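Local coordinates for SusD superfamily protein (Parabacteroides distasonis, PDB 3OTN) that probably binds carbohydrate nutrients at the outer membrane, as other SusD-family proteins do in glycan uptake, at residues Asp81-Gln84 against Asp85-Gly89; Tyr126-Leu129 against Val130-Phe133; His261-Ser264 against Val265-Phe268; Phe339-Gln342 against Val343-Asp346; Tyr448-Asn451 against Trp452-Tyr456. All coordinates share one frame; numbering follows the deposited sequence.

Interaction 1 (Asp81-Gln84 against Asp85-Gly89). With ACT (acetate ion), chain E.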
# COMPACT_ATOMS: atom_id res chain seq x y z
N ASP A 81 -5.70 -7.48 -12.88
CA ASP A 81 -4.50 -6.64 -13.03
C ASP A 81 -3.48 -7.00 -11.95
O ASP A 81 -2.29 -7.11 -12.23
CB ASP A 81 -4.88 -5.15 -12.92
CG ASP A 81 -6.00 -4.78 -13.89
OD1 ASP A 81 -5.68 -4.45 -15.03
OD2 ASP A 81 -7.20 -4.90 -13.53
N TRP A 82 -3.97 -7.18 -10.73
CA TRP A 82 -3.12 -7.52 -9.62
C TRP A 82 -2.48 -8.88 -9.82
O TRP A 82 -1.28 -9.00 -9.62
CB TRP A 82 -3.85 -7.49 -8.29
CG TRP A 82 -3.97 -6.15 -7.66
CD1 TRP A 82 -5.05 -5.31 -7.70
CD2 TRP A 82 -3.00 -5.51 -6.85
NE1 TRP A 82 -4.79 -4.16 -6.98
CE2 TRP A 82 -3.53 -4.26 -6.45
CE3 TRP A 82 -1.72 -5.85 -6.43
CZ2 TRP A 82 -2.84 -3.37 -5.62
CZ3 TRP A 82 -1.01 -4.95 -5.63
CH2 TRP A 82 -1.59 -3.74 -5.21
N TRP A 83 -3.26 -9.87 -10.24
CA TRP A 83 -2.71 -11.22 -10.47
C TRP A 83 -1.69 -11.26 -11.62
O TRP A 83 -0.60 -11.73 -11.46
CB TRP A 83 -3.84 -12.20 -10.77
CG TRP A 83 -3.42 -13.62 -10.90
CD1 TRP A 83 -2.94 -14.25 -12.01
CD2 TRP A 83 -3.50 -14.60 -9.88
NE1 TRP A 83 -2.69 -15.57 -11.74
CE2 TRP A 83 -3.01 -15.82 -10.44
CE3 TRP A 83 -3.91 -14.58 -8.54
CZ2 TRP A 83 -2.95 -17.01 -9.70
CZ3 TRP A 83 -3.83 -15.77 -7.79
CH2 TRP A 83 -3.37 -16.97 -8.38
N GLN A 84 -2.09 -10.77 -12.77
CA GLN A 84 -1.25 -10.83 -13.97
C GLN A 84 0.04 -10.03 -13.81
O GLN A 84 1.12 -10.53 -14.18
CB GLN A 84 -2.01 -10.34 -15.20
CG GLN A 84 -3.17 -11.22 -15.57
CD GLN A 84 -4.00 -10.68 -16.74
OE1 GLN A 84 -3.68 -9.64 -17.33
NE2 GLN A 84 -5.06 -11.40 -17.09
N ASP A 85 -0.03 -8.84 -13.22
CA ASP A 85 1.17 -7.99 -13.14
C ASP A 85 2.11 -8.45 -12.05
O ASP A 85 3.30 -8.36 -12.26
CB ASP A 85 0.86 -6.53 -12.86
CG ASP A 85 0.24 -5.82 -14.06
OD1 ASP A 85 0.11 -6.40 -15.17
OD2 ASP A 85 -0.17 -4.67 -13.84
N CYS A 86 1.59 -8.89 -10.90
CA CYS A 86 2.45 -9.50 -9.88
C CYS A 86 3.16 -10.71 -10.45
O CYS A 86 4.39 -10.85 -10.30
CB CYS A 86 1.68 -9.86 -8.59
SG CYS A 86 1.30 -8.37 -7.59
N TYR A 87 2.43 -11.58 -11.14
CA TYR A 87 3.08 -12.76 -11.73
C TYR A 87 4.05 -12.40 -12.87
O TYR A 87 5.11 -13.02 -12.97
CB TYR A 87 2.09 -13.88 -12.12
CG TYR A 87 1.88 -14.79 -10.92
CD1 TYR A 87 2.90 -15.59 -10.45
CD2 TYR A 87 0.69 -14.76 -10.21
CE1 TYR A 87 2.73 -16.38 -9.31
CE2 TYR A 87 0.50 -15.56 -9.12
CZ TYR A 87 1.52 -16.35 -8.65
OH TYR A 87 1.29 -17.10 -7.51
N ALA A 88 3.73 -11.37 -13.67
CA ALA A 88 4.71 -10.89 -14.68
C ALA A 88 5.97 -10.39 -13.99
O ALA A 88 7.07 -10.67 -14.42
CB ALA A 88 4.09 -9.77 -15.58
N GLY A 89 5.81 -9.63 -12.90
CA GLY A 89 6.94 -9.17 -12.10
C GLY A 89 7.80 -10.31 -11.55
O GLY A 89 9.03 -10.23 -11.60
C ACT E . -0.04 -17.86 -12.55
O ACT E . -1.27 -18.10 -12.42
OXT ACT E . 0.41 -17.34 -13.61
CH3 ACT E . 0.88 -18.19 -11.44
O HOH W 1 -2.69 -6.84 -16.49
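Within helix 79-100, Trp83 and Tyr87 sit one turn apart on one flank and hold an acetate ion, probably from the crystallisation liquor. CE2 of the Tyr87 ring lies over one face of the Trp83 indole, offset toward its rim, 3.8 Å from Trp83 CE2. The ring planes meet at 50°, so the pair is oblique, neither stacked nor edge-to-face. CG of Trp83 is anti to the backbone N (chi1 -174°), which turns the indole along the helix toward Tyr87. The acetate uses both rings: Trp83 NE1 donates to its O at 3.0 Å, close to the indole plane though bent at 139°, while its CH3 rests over the centre of the Tyr87 ring, 3.4 Å from CE1. Tyr87 OH is engaged elsewhere, with the carbonyl of Pro137. The backbone beneath is regular alpha-helix, evidenced by four consecutive i to i+4 bonds from Asp85 N to Asp81 O through Ala88 N to Gln84 O. In this largely helical region of the SusD fold, the adjoining flank faces helix 108-133, with Trp82 against Ile132 and Cys86 against Leu129. There Cys86 SG meets the edge of the Trp82 six-membered ring, 4.1 Å from CE3, a sulfur-aromatic contact. On the more polar side a water donates to both Gln84 OE1 and Asp85 OD1, at 3.1 Å from Asp85 OD1, and Asp85 OD2 forms a salt bridge with Lys35.

Interaction 2 (Tyr126-Leu129 against Val130-Phe133)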
# COMPACT_ATOMS: atom_id res chain seq x y z
N TYR A 126 5.07 -11.37 -4.11
CA TYR A 126 4.43 -12.49 -3.45
C TYR A 126 3.69 -12.09 -2.18
O TYR A 126 2.63 -12.63 -1.91
CB TYR A 126 5.42 -13.61 -3.13
CG TYR A 126 5.55 -14.60 -4.24
CD1 TYR A 126 4.48 -15.44 -4.59
CD2 TYR A 126 6.73 -14.72 -4.96
CE1 TYR A 126 4.60 -16.37 -5.61
CE2 TYR A 126 6.88 -15.65 -5.97
CZ TYR A 126 5.81 -16.45 -6.33
OH TYR A 126 5.97 -17.35 -7.37
N PHE A 127 4.24 -11.13 -1.44
CA PHE A 127 3.58 -10.65 -0.21
C PHE A 127 2.26 -9.99 -0.53
O PHE A 127 1.32 -10.15 0.23
CB PHE A 127 4.54 -9.70 0.56
CG PHE A 127 4.06 -9.29 1.92
CD1 PHE A 127 3.59 -10.22 2.84
CD2 PHE A 127 4.16 -7.97 2.32
CE1 PHE A 127 3.20 -9.81 4.12
CE2 PHE A 127 3.79 -7.55 3.59
CZ PHE A 127 3.28 -8.47 4.48
N TYR A 128 2.18 -9.23 -1.64
CA TYR A 128 0.88 -8.68 -2.08
C TYR A 128 -0.05 -9.83 -2.52
O TYR A 128 -1.18 -9.93 -2.04
CB TYR A 128 1.03 -7.64 -3.18
CG TYR A 128 1.37 -6.30 -2.64
CD1 TYR A 128 2.65 -6.03 -2.17
CD2 TYR A 128 0.38 -5.33 -2.48
CE1 TYR A 128 2.97 -4.77 -1.61
CE2 TYR A 128 0.68 -4.08 -1.95
CZ TYR A 128 1.96 -3.80 -1.52
OH TYR A 128 2.23 -2.55 -1.01
N LEU A 129 0.47 -10.74 -3.35
CA LEU A 129 -0.35 -11.88 -3.82
C LEU A 129 -0.96 -12.71 -2.69
O LEU A 129 -2.19 -13.00 -2.70
CB LEU A 129 0.44 -12.78 -4.74
CG LEU A 129 0.70 -12.26 -6.14
CD1 LEU A 129 1.72 -13.24 -6.77
CD2 LEU A 129 -0.60 -12.24 -6.97
N VAL A 130 -0.17 -13.06 -1.69
CA VAL A 130 -0.69 -13.94 -0.62
C VAL A 130 -1.70 -13.23 0.25
O VAL A 130 -2.65 -13.87 0.71
CB VAL A 130 0.41 -14.62 0.30
CG1 VAL A 130 1.26 -15.63 -0.51
CG2 VAL A 130 1.27 -13.59 1.01
N ARG A 131 -1.53 -11.93 0.48
CA ARG A 131 -2.46 -11.15 1.31
C ARG A 131 -3.81 -10.91 0.63
O ARG A 131 -4.83 -10.93 1.30
CB ARG A 131 -1.85 -9.81 1.72
CG ARG A 131 -0.76 -9.99 2.79
CD ARG A 131 -0.22 -8.67 3.28
NE ARG A 131 0.46 -7.96 2.21
CZ ARG A 131 0.87 -6.70 2.30
NH1 ARG A 131 0.67 -6.00 3.42
NH2 ARG A 131 1.49 -6.15 1.27
N ILE A 132 -3.77 -10.73 -0.68
CA ILE A 132 -4.95 -10.45 -1.50
C ILE A 132 -5.73 -11.72 -1.80
O ILE A 132 -6.95 -11.73 -1.63
CB ILE A 132 -4.54 -9.72 -2.85
CG1 ILE A 132 -3.99 -8.34 -2.52
CG2 ILE A 132 -5.76 -9.58 -3.83
CD1 ILE A 132 -3.31 -7.59 -3.72
N PHE A 133 -5.02 -12.77 -2.24
CA PHE A 133 -5.63 -13.98 -2.78
C PHE A 133 -5.46 -15.23 -1.97
O PHE A 133 -6.08 -16.24 -2.30
CB PHE A 133 -5.03 -14.28 -4.18
CG PHE A 133 -5.24 -13.17 -5.18
CD1 PHE A 133 -6.49 -12.98 -5.77
CD2 PHE A 133 -4.19 -12.37 -5.57
CE1 PHE A 133 -6.69 -11.97 -6.69
CE2 PHE A 133 -4.37 -11.36 -6.51
CZ PHE A 133 -5.62 -11.16 -7.07
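Arg131 folds back along helix 108-133 and lays its guanidinium flat on the ring of Phe127, one turn earlier. The two planes are 9° apart with centres separated by 3.7 Å, which identifies a parallel cation-pi stack; between guanidinium and ring the closest atoms are Arg131 CZ and Phe127 CE2, at 3.3 Å. The methylene before it joins in, Arg131 CD standing over the same face in a CH-pi contact. Against Tyr128 the orientation is quite different. Here the guanidinium is steeply inclined, 77° to the ring, and presents its edge, so that NH2 sits over the ring centre, 3.5 Å from Tyr128 CE1. Two torsions account for this placement: Phe127 CG is anti to its backbone N (chi1 -172°), sending its ring toward the arginine, and the Arg131 chain bends at chi3. The bend also lets Arg131 NE donate to Phe127 O at 3.1 Å, approaching from above the carbonyl plane; the same oxygen takes only a weak bond from Arg131 N. On another flank Leu129 CD2 packs against Phe133 CD2 at 3.9 Å, beside helix 79-100. Replacing Arg131 by a leucine would probably leave both aromatic faces without their cation and Phe127 O with just the weak backbone bond. Phe426 offers Arg131 another cation-pi contact. The positive charge at the edge of this otherwise buried packing is therefore likely to be stabilised in good part by aromatic faces and a carbonyl dipole, with Asp196 only a long, weak ion partner.

Interaction 3 (His261-Ser264 against Val265-Phe268)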
# COMPACT_ATOMS: atom_id res chain seq x y z
N HIS A 261 3.24 9.58 -15.54
CA HIS A 261 2.56 10.61 -14.76
C HIS A 261 1.61 9.90 -13.78
O HIS A 261 1.08 8.83 -14.09
CB HIS A 261 1.80 11.61 -15.66
CG HIS A 261 2.68 12.26 -16.70
ND1 HIS A 261 2.20 12.69 -17.91
CD2 HIS A 261 4.02 12.44 -16.73
CE1 HIS A 261 3.21 13.16 -18.63
NE2 HIS A 261 4.32 13.01 -17.94
N ASN A 262 1.42 10.50 -12.61
CA ASN A 262 0.54 9.94 -11.57
C ASN A 262 -0.91 10.33 -11.86
O ASN A 262 -1.38 11.40 -11.45
CB ASN A 262 0.96 10.42 -10.19
CG ASN A 262 0.16 9.80 -9.09
OD1 ASN A 262 -0.88 9.20 -9.34
ND2 ASN A 262 0.59 10.02 -7.86
N GLU A 263 -1.61 9.45 -12.56
CA GLU A 263 -3.01 9.70 -12.91
C GLU A 263 -3.94 9.51 -11.72
O GLU A 263 -5.02 10.02 -11.74
CB GLU A 263 -3.45 8.84 -14.11
CG GLU A 263 -2.83 9.31 -15.47
CD GLU A 263 -3.23 10.76 -15.87
OE1 GLU A 263 -4.38 10.95 -16.26
OE2 GLU A 263 -2.37 11.70 -15.83
N SER A 264 -3.52 8.77 -10.70
CA SER A 264 -4.34 8.54 -9.52
C SER A 264 -4.71 9.82 -8.77
O SER A 264 -5.69 9.82 -8.00
CB SER A 264 -3.70 7.54 -8.56
OG SER A 264 -2.57 8.04 -7.85
N VAL A 265 -3.95 10.90 -8.98
CA VAL A 265 -4.31 12.20 -8.40
C VAL A 265 -5.78 12.56 -8.71
O VAL A 265 -6.50 13.05 -7.85
CB VAL A 265 -3.29 13.30 -8.87
CG1 VAL A 265 -3.79 14.72 -8.53
CG2 VAL A 265 -1.91 13.03 -8.26
N ARG A 266 -6.24 12.21 -9.91
CA ARG A 266 -7.61 12.51 -10.39
C ARG A 266 -8.71 11.67 -9.73
O ARG A 266 -9.89 12.06 -9.76
CB ARG A 266 -7.69 12.22 -11.90
CG ARG A 266 -6.79 13.01 -12.78
CD ARG A 266 -6.64 12.36 -14.17
NE ARG A 266 -7.80 12.64 -14.99
CZ ARG A 266 -7.91 12.40 -16.29
NH1 ARG A 266 -6.92 11.85 -16.98
NH2 ARG A 266 -9.05 12.71 -16.91
N ILE A 267 -8.33 10.52 -9.20
CA ILE A 267 -9.23 9.57 -8.50
C ILE A 267 -9.95 10.20 -7.31
O ILE A 267 -11.13 9.91 -7.07
CB ILE A 267 -8.39 8.31 -8.03
CG1 ILE A 267 -7.97 7.45 -9.24
CG2 ILE A 267 -9.10 7.42 -7.01
CD1 ILE A 267 -9.07 6.80 -9.90
N PHE A 268 -9.23 11.06 -6.59
CA PHE A 268 -9.72 11.68 -5.35
C PHE A 268 -10.51 12.96 -5.55
O PHE A 268 -11.18 13.43 -4.63
CB PHE A 268 -8.54 11.98 -4.43
CG PHE A 268 -7.66 10.79 -4.17
CD1 PHE A 268 -7.97 9.87 -3.20
CD2 PHE A 268 -6.52 10.58 -4.94
CE1 PHE A 268 -7.17 8.75 -2.97
CE2 PHE A 268 -5.72 9.47 -4.72
CZ PHE A 268 -6.04 8.56 -3.73
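Glu263 and Arg266 supply the charged part of the contact, a salt bridge three residues apart in which Arg266 NH1 donates to Glu263 OE1 at 2.8 Å with an angle of 160°. The oxygen lies in the guanidinium plane, at its edge, while the carboxylate is turned 84° to that plane. Both chains run side by side and both bend, Glu263 at chi2 (-61°) and Arg266 at chi3, which brings their ends together. The other terminal nitrogen, Arg266 NH2, forms a salt bridge with Asp279. Among neutral polar contacts, Ser264 OG donates to Asn262 OD1 at 2.5 Å, a short bond lying in the carbonyl plane on a lone pair; Asn34 is a further partner of OG, and Asn262 ND2 reaches the carbonyl of Leu353. Two backbone bonds link residues three apart: Arg266 N to Glu263 O at 3.1 Å and Ile267 N to Ser264 O at 3.0 Å. In both, the donor stands above the carbonyl plane. Van der Waals contact is slighter. Val265 CG2 meets the amide of Asn262, 3.9 Å from CG, with the two side chains crossing at about a right angle, and the ring carbon Phe268 CD2 approaches the carbonyl oxygen Ser264 O at 3.3 Å. The backbone of 265-268 coils as in a helix, yet the successive i to i+3 bonds are characteristic of tight, 3-10-like turns, here in the long loop between strands 249-253 and 286-287.

Interaction 4 (Phe339-Gln342 against Val343-Asp346)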
# COMPACT_ATOMS: atom_id res chain seq x y z
N PHE A 339 -3.46 13.72 -1.14
CA PHE A 339 -2.61 13.50 -2.31
C PHE A 339 -2.80 14.57 -3.39
O PHE A 339 -2.52 14.33 -4.54
CB PHE A 339 -2.91 12.12 -2.88
CG PHE A 339 -2.89 11.03 -1.82
CD1 PHE A 339 -1.73 10.76 -1.11
CD2 PHE A 339 -4.04 10.29 -1.54
CE1 PHE A 339 -1.69 9.74 -0.15
CE2 PHE A 339 -4.01 9.28 -0.57
CZ PHE A 339 -2.83 9.00 0.11
N PHE A 340 -3.19 15.77 -2.98
CA PHE A 340 -3.51 16.88 -3.89
C PHE A 340 -2.23 17.61 -4.35
O PHE A 340 -1.76 18.59 -3.75
CB PHE A 340 -4.52 17.78 -3.19
CG PHE A 340 -5.20 18.79 -4.08
CD1 PHE A 340 -4.60 20.02 -4.39
CD2 PHE A 340 -6.52 18.56 -4.50
CE1 PHE A 340 -5.29 20.97 -5.17
CE2 PHE A 340 -7.17 19.47 -5.28
CZ PHE A 340 -6.57 20.69 -5.60
N ASP A 341 -1.64 17.07 -5.41
CA ASP A 341 -0.52 17.68 -6.14
C ASP A 341 -1.06 18.94 -6.78
O ASP A 341 -1.64 18.92 -7.86
CB ASP A 341 0.04 16.66 -7.16
CG ASP A 341 1.21 17.21 -8.00
OD1 ASP A 341 1.52 18.42 -7.98
OD2 ASP A 341 1.80 16.39 -8.74
N GLN A 342 -0.85 20.05 -6.08
CA GLN A 342 -1.48 21.30 -6.41
C GLN A 342 -1.03 21.87 -7.75
O GLN A 342 -1.86 22.40 -8.50
CB GLN A 342 -1.25 22.33 -5.31
CG GLN A 342 -2.07 23.59 -5.50
CD GLN A 342 -2.24 24.37 -4.21
OE1 GLN A 342 -1.27 24.55 -3.46
NE2 GLN A 342 -3.48 24.83 -3.94
N VAL A 343 0.25 21.74 -8.08
CA VAL A 343 0.74 22.12 -9.40
C VAL A 343 0.05 21.31 -10.50
O VAL A 343 -0.35 21.86 -11.53
CB VAL A 343 2.30 22.02 -9.50
CG1 VAL A 343 2.76 22.21 -10.95
CG2 VAL A 343 2.95 23.10 -8.58
N ALA A 344 -0.14 20.02 -10.27
CA ALA A 344 -0.79 19.15 -11.25
C ALA A 344 -2.26 19.55 -11.44
O ALA A 344 -2.76 19.69 -12.59
CB ALA A 344 -0.64 17.67 -10.87
N VAL A 345 -2.94 19.79 -10.32
CA VAL A 345 -4.38 20.06 -10.35
C VAL A 345 -4.65 21.45 -10.91
O VAL A 345 -5.55 21.60 -11.72
CB VAL A 345 -5.03 19.89 -8.94
CG1 VAL A 345 -6.56 20.30 -8.94
CG2 VAL A 345 -4.85 18.45 -8.44
N ASP A 346 -3.91 22.46 -10.46
CA ASP A 346 -4.14 23.83 -10.88
C ASP A 346 -3.59 24.19 -12.25
O ASP A 346 -4.12 25.10 -12.90
CB ASP A 346 -3.54 24.84 -9.89
CG ASP A 346 -4.22 24.86 -8.53
OD1 ASP A 346 -5.31 24.28 -8.34
OD2 ASP A 346 -3.63 25.48 -7.63
O HOH W 2 2.45 20.30 -6.46
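Asp341 receives Ala344 N at its OD1, 3.2 Å away with an N-H...O angle of 157°, the bond that caps the start of helix 342-348. The donor comes from well above the carboxylate plane. A water donates to the same OD1 at 2.6 Å and accepts from Val343 N, extending the cap to a second amide of the first turn. With CG anti to the backbone N (chi1 179°), the carboxylate swings over these amides, and the Ala344 methyl comes within 3.4 Å of Asp341 CG. OD2 is bound separately by Ser351 OG. The negative group beside the helix N-terminus probably interacts favourably with the helix dipole. Next come the backbone bonds that open the helix: Val345 N to Asp341 O at 2.9 Å, nearly along the carbonyl axis, and Asp346 N to Gln342 O at 2.8 Å. Beyond them Gln342 CG lies 3.2 Å from Asp346 OD2, consistent with a shared outside partner, Tyr312 OH, which bonds Gln342 NE2 and Asp346 OD1. Packing completes the contact from the preceding loop. Val345 CG2 stands over the centre of the Phe340 ring in a CH-pi contact, 9° off its normal, while CG1 comes to 3.4 Å from Phe340 CZ. The other ring neighbours of Phe340 include Tyr337, stacked, and Phe309, edge-to-face. With Asp341 as N-cap, the contact of Phe340 at N' with Val345 at N4 is a hydrophobic staple.

Interaction 5 (Tyr448-Asn451 against Trp452-Tyr456)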
# COMPACT_ATOMS: atom_id res chain seq x y z
N TYR A 448 -18.96 -8.01 11.17
CA TYR A 448 -19.05 -6.53 10.96
C TYR A 448 -20.18 -6.16 9.99
O TYR A 448 -20.29 -6.76 8.91
CB TYR A 448 -17.75 -5.96 10.42
CG TYR A 448 -17.79 -4.47 10.12
CD1 TYR A 448 -17.88 -3.53 11.15
CD2 TYR A 448 -17.69 -4.00 8.80
CE1 TYR A 448 -17.91 -2.15 10.88
CE2 TYR A 448 -17.71 -2.62 8.49
CZ TYR A 448 -17.82 -1.71 9.54
OH TYR A 448 -17.83 -0.37 9.24
N LYS A 449 -21.01 -5.19 10.38
CA LYS A 449 -22.10 -4.65 9.56
C LYS A 449 -21.69 -3.29 9.02
O LYS A 449 -21.28 -2.40 9.79
CB LYS A 449 -23.37 -4.49 10.36
CG LYS A 449 -24.62 -4.25 9.51
CD LYS A 449 -25.91 -4.43 10.33
CE LYS A 449 -26.04 -3.34 11.40
NZ LYS A 449 -27.36 -3.36 12.13
N THR A 450 -21.79 -3.11 7.70
CA THR A 450 -21.28 -1.88 7.09
C THR A 450 -22.33 -0.80 7.20
O THR A 450 -23.48 -1.09 7.58
CB THR A 450 -20.94 -2.06 5.60
OG1 THR A 450 -22.15 -2.34 4.88
CG2 THR A 450 -19.95 -3.17 5.39
N ASN A 451 -21.93 0.43 6.84
CA ASN A 451 -22.86 1.58 6.72
C ASN A 451 -24.11 1.28 5.89
O ASN A 451 -25.17 1.86 6.13
CB ASN A 451 -22.16 2.82 6.12
CG ASN A 451 -21.03 3.34 7.00
OD1 ASN A 451 -21.03 3.10 8.19
ND2 ASN A 451 -20.07 4.08 6.41
N TRP A 452 -23.99 0.34 4.95
CA TRP A 452 -25.06 0.01 3.99
C TRP A 452 -25.83 -1.31 4.31
O TRP A 452 -26.51 -1.86 3.43
CB TRP A 452 -24.45 0.04 2.56
CG TRP A 452 -23.74 1.39 2.36
CD1 TRP A 452 -24.33 2.59 2.00
CD2 TRP A 452 -22.34 1.69 2.60
NE1 TRP A 452 -23.38 3.59 1.99
CE2 TRP A 452 -22.16 3.07 2.36
CE3 TRP A 452 -21.23 0.91 2.99
CZ2 TRP A 452 -20.90 3.71 2.48
CZ3 TRP A 452 -19.96 1.55 3.12
CH2 TRP A 452 -19.82 2.94 2.86
N GLY A 453 -25.74 -1.79 5.55
CA GLY A 453 -26.46 -3.01 6.00
C GLY A 453 -25.87 -4.39 5.70
O GLY A 453 -26.50 -5.42 6.00
N LYS A 454 -24.67 -4.46 5.13
CA LYS A 454 -24.08 -5.76 4.71
C LYS A 454 -23.20 -6.32 5.82
O LYS A 454 -22.51 -5.56 6.49
CB LYS A 454 -23.27 -5.59 3.42
CG LYS A 454 -24.07 -4.96 2.27
CD LYS A 454 -25.29 -5.80 1.87
CE LYS A 454 -26.02 -5.15 0.70
NZ LYS A 454 -27.43 -5.63 0.58
N VAL A 455 -23.19 -7.65 5.96
CA VAL A 455 -22.45 -8.29 7.04
C VAL A 455 -21.28 -9.11 6.49
O VAL A 455 -21.47 -9.95 5.61
CB VAL A 455 -23.38 -9.18 7.94
CG1 VAL A 455 -22.57 -9.88 9.01
CG2 VAL A 455 -24.51 -8.31 8.58
N TYR A 456 -20.07 -8.84 6.98
CA TYR A 456 -18.88 -9.54 6.51
C TYR A 456 -18.85 -10.96 7.06
O TYR A 456 -19.24 -11.21 8.21
CB TYR A 456 -17.60 -8.79 6.90
CG TYR A 456 -17.32 -7.51 6.10
CD1 TYR A 456 -18.32 -6.87 5.35
CD2 TYR A 456 -16.07 -6.92 6.11
CE1 TYR A 456 -18.05 -5.70 4.65
CE2 TYR A 456 -15.79 -5.74 5.41
CZ TYR A 456 -16.79 -5.12 4.70
OH TYR A 456 -16.56 -3.96 4.03
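Thr450 and Trp452 meet at the tip of a tight hairpin, where Thr450 OG1 accepts hydrogen bonds from Trp452 N (3.3 Å) and, weakly, from Lys454 N. OG1 sits between its own backbone N and carbonyl carbon, facing into the turn. The turn itself is closed by Gly453 N donating to Thr450 O at 3.1 Å from above the carbonyl plane. Asn451 and Trp452 pack as neighbours: Asn451 CB stands over the six-membered ring of the indole, 3.6 Å from its centroid and 7° off the normal, a CH-pi contact. A serine at Trp452 would probably leave Asn451 CB without the ring it covers, and open a gap against Thr288, Tyr64 and Gln68 alongside. Below the tip the two arms are joined by Thr450 N to Lys454 O and by Tyr456 N to Tyr448 O, both 2.8 Å and both with the donor in the carbonyl plane, on either side of the single bridge between Lys449 and Val455. At the open end Tyr448 directs its edge at the face of Tyr456, planes at 79° and centroids 5.5 Å apart, an edge-to-face pair, while Thr450 CG2 presses on Tyr456 CE1 at 3.2 Å. Farther out, Ile434 of strand 433-435 touches both tyrosines, and Tyr456 OH is bound by the carbonyl of Met51. A type I turn with Asn451 and Trp452 at its corners, followed by Gly453 at positive phi (82°), is the type I turn plus G1 beta bulge of a 3:5 hairpin, here in the loop between strand 442-444 and helix 467-472.

Two pairs touch and the hairpin stands apart. Interactions 1 and 2, with centres 11 Å apart, lie on successive helices, 79-100 and 108-133, that pack directly: Trp82 CZ3 reaches Tyr128 CD2 at 3.5 Å, and Tyr87 CE2 reaches Leu129 CD1 at 3.5 Å. Interactions 3 and 4 are centred 9 Å apart; Phe268 CZ meets Phe339 CD2 at 3.4 Å, and Val265 CG1 lies 3.9 Å from Val345 CG2. They lie across the chain's centre from interaction 2, with nearest atoms about 13 Å away in each case. Interaction 5 is centred 25 Å from interaction 2 and 34 Å from interaction 4. The acetate lies in interaction 1; no sugar is bound in these contacts.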